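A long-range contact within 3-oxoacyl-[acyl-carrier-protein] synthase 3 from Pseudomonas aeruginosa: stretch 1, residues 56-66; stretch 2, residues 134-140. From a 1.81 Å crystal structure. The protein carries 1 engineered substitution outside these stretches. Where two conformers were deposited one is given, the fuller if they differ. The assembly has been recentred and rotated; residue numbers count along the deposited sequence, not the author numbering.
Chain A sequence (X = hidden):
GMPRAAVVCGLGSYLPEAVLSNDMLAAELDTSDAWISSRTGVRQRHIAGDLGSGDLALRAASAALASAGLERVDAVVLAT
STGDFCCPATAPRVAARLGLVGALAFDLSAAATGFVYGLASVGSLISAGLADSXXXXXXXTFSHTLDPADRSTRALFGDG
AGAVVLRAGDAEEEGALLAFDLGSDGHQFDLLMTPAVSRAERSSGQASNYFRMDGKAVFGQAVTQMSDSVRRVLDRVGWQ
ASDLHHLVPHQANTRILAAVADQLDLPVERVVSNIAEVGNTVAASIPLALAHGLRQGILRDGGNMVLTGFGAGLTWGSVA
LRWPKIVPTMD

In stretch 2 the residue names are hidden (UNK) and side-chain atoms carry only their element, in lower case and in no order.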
# COMPACT_ATOMS: atom_id res chain seq x y z
N LEU A 56 7.57 7.13 14.47
CA LEU A 56 8.19 8.24 13.74
C LEU A 56 7.14 8.97 12.90
O LEU A 56 7.13 10.20 12.83
CB LEU A 56 9.31 7.75 12.81
CG LEU A 56 10.46 6.93 13.41
CD1 LEU A 56 11.59 6.80 12.38
CD2 LEU A 56 10.99 7.55 14.71
N ALA A 57 6.26 8.19 12.28
CA ALA A 57 5.20 8.74 11.45
C ALA A 57 4.25 9.62 12.26
O ALA A 57 3.79 10.66 11.79
CB ALA A 57 4.43 7.61 10.75
N LEU A 58 3.97 9.20 13.49
CA LEU A 58 3.08 9.95 14.37
C LEU A 58 3.62 11.35 14.65
O LEU A 58 2.89 12.33 14.54
CB LEU A 58 2.89 9.17 15.68
CG LEU A 58 1.90 9.71 16.71
CD1 LEU A 58 0.49 9.82 16.13
CD2 LEU A 58 1.92 8.81 17.92
N ARG A 59 4.91 11.43 14.97
CA ARG A 59 5.54 12.72 15.24
C ARG A 59 5.58 13.61 14.00
O ARG A 59 5.29 14.81 14.09
CB ARG A 59 6.95 12.53 15.81
CG ARG A 59 7.01 11.98 17.24
CD ARG A 59 6.38 12.93 18.27
NE ARG A 59 7.06 14.22 18.33
CZ ARG A 59 8.15 14.48 19.05
NH1 ARG A 59 8.72 13.53 19.79
NH2 ARG A 59 8.69 15.69 19.03
N ALA A 60 5.93 13.04 12.85
CA ALA A 60 5.97 13.82 11.61
C ALA A 60 4.59 14.35 11.22
O ALA A 60 4.46 15.50 10.79
CB ALA A 60 6.55 12.99 10.46
N ALA A 61 3.58 13.49 11.35
CA ALA A 61 2.21 13.84 11.00
C ALA A 61 1.62 14.92 11.90
O ALA A 61 0.94 15.83 11.42
CB ALA A 61 1.33 12.59 11.02
N SER A 62 1.88 14.84 13.20
CA SER A 62 1.42 15.87 14.14
C SER A 62 2.02 17.23 13.77
O SER A 62 1.32 18.23 13.76
CB SER A 62 1.78 15.53 15.59
OG SER A 62 1.16 14.33 16.01
N ALA A 63 3.32 17.25 13.46
CA ALA A 63 4.00 18.48 13.04
C ALA A 63 3.44 19.00 11.72
O ALA A 63 3.27 20.21 11.54
CB ALA A 63 5.51 18.25 12.93
N ALA A 64 3.14 18.09 10.80
CA ALA A 64 2.57 18.46 9.50
C ALA A 64 1.18 19.09 9.63
O ALA A 64 0.87 20.03 8.90
CB ALA A 64 2.52 17.24 8.58
N LEU A 65 0.37 18.58 10.56
CA LEU A 65 -0.96 19.13 10.81
C LEU A 65 -0.88 20.54 11.39
O LEU A 65 -1.67 21.41 11.03
CB LEU A 65 -1.75 18.22 11.76
CG LEU A 65 -2.22 16.89 11.19
CD1 LEU A 65 -2.70 15.98 12.31
CD2 LEU A 65 -3.32 17.08 10.15
N ALA A 66 0.06 20.75 12.31
CA ALA A 66 0.33 22.07 12.87
C ALA A 66 0.74 23.04 11.78
O ALA A 66 0.24 24.16 11.72
CB ALA A 66 1.41 21.99 13.96
N UNK A 134 -5.79 15.16 3.28
CA UNK A 134 -5.05 13.94 3.57
C UNK A 134 -3.68 14.22 4.14
O UNK A 134 -3.05 15.23 3.80
c UNK A 134 -4.90 13.10 2.32
N UNK A 135 -3.23 13.30 4.99
CA UNK A 135 -1.84 13.20 5.37
C UNK A 135 -1.19 12.10 4.54
O UNK A 135 -1.73 11.00 4.41
c UNK A 135 -0.29 14.66 7.86
c UNK A 135 -1.68 14.01 7.85
c UNK A 135 -2.06 13.55 9.25
c UNK A 135 -1.72 12.84 6.86
N UNK A 136 -0.02 12.41 3.98
CA UNK A 136 0.87 11.40 3.42
C UNK A 136 2.16 11.42 4.22
O UNK A 136 2.79 12.47 4.34
c UNK A 136 1.81 9.35 1.30
c UNK A 136 2.27 10.80 1.33
c UNK A 136 1.18 11.69 1.95
c UNK A 136 2.62 11.31 -0.07
N UNK A 137 2.53 10.28 4.79
CA UNK A 137 3.78 10.16 5.53
C UNK A 137 4.70 9.18 4.83
O UNK A 137 4.36 8.01 4.66
c UNK A 137 3.56 9.65 6.97
c UNK A 137 2.49 10.47 7.69
c UNK A 137 4.88 9.67 7.76
N UNK A 138 5.85 9.68 4.39
CA UNK A 138 6.96 8.83 3.95
C UNK A 138 7.77 8.47 5.18
O UNK A 138 8.33 9.35 5.82
N UNK A 139 7.82 7.18 5.52
CA UNK A 139 8.52 6.72 6.71
C UNK A 139 9.17 5.37 6.47
O UNK A 139 8.55 4.48 5.90
c UNK A 139 8.31 6.12 9.17
c UNK A 139 7.56 6.62 7.93
c UNK A 139 6.34 5.73 7.62
N UNK A 140 10.41 5.23 6.92
CA UNK A 140 11.07 3.94 6.91
C UNK A 140 12.09 3.85 8.04
O UNK A 140 12.72 4.85 8.41
o UNK A 140 10.65 3.34 3.42
c UNK A 140 11.73 3.68 5.54
c UNK A 140 10.82 2.91 4.58
o UNK A 140 10.30 1.85 4.98

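Position 134 carries a single side-chain carbon, and nothing of stretch 1 lies near it; its CA-to-CB bond points away from the helix. One carbon and no more identifies Ala134.

Position 135 has four carbons, forked at the second, and its CA-to-CB bond points toward the helix. One fork tip lies 3.9 Å from Ala61 CB and also 3.9 Å from Leu65 CD2; the other lies 3.9 Å from Ala64 CB. A four-carbon chain branched at its second atom is leucine, so this is Leu135, with chi1 at -89° and chi2 at 160°. The tip near Ala61 and Leu65 is CD1, and the one near Ala64 is CD2.

Position 136 again shows four carbons forked at the second, but they extend from the other side of the strand, beyond reach of the helix. The branching gives Leu136, and the different chi pair, 171° and 64°, shows a second leucine rotamer.

At position 137 one carbon carries two more, a fork at CB itself, and the CA-to-CB bond points toward the helix. The two branch carbons approach successive turns: one is 3.7 Å from Ala57 CB, the other 4.1 Å from Ala61 CB. Three carbons branched at the first define Val137, in the t rotamer; CG1 faces Ala57 and CG2 faces Ala61.

Position 138 has no side-chain atoms, which makes it Gly138. A CB placed ideally here would point away from the helix.

Position 139 repeats the fork at the first carbon, three carbons in all. One branch is 4.1 Å from Leu56 CB, the other 4.1 Å from Ala57 CB. This is Val139, chi1 55° (p), with CG2 at Leu56 and CG1 at Ala57.

Position 140 has two carbons, the second bearing two oxygens: a carboxylate one carbon removed from CA, hence Asp140. Its CA-to-CB bond points away from the helix, and both oxygens are hydrogen-bonded elsewhere in the structure.

The contact follows from strand alternation: 135, 137 and 139 point toward the helix. The N-to-C directions differ by 146°, so ascending the strand means descending the helix, from Ala64 and Leu65 at Leu135 to Leu56 and Ala57 at Val139. Small alanines let the backbones come close, with Ala57 CA and Val139 CA 6.1 Å apart and the axes reaching 8.7 Å. No hydrogen bond crosses between the stretches; the 349 Å² buried between them is accompanied by apolar side-chain packing alone.

Stretch 2 134-140: ALLVGVD
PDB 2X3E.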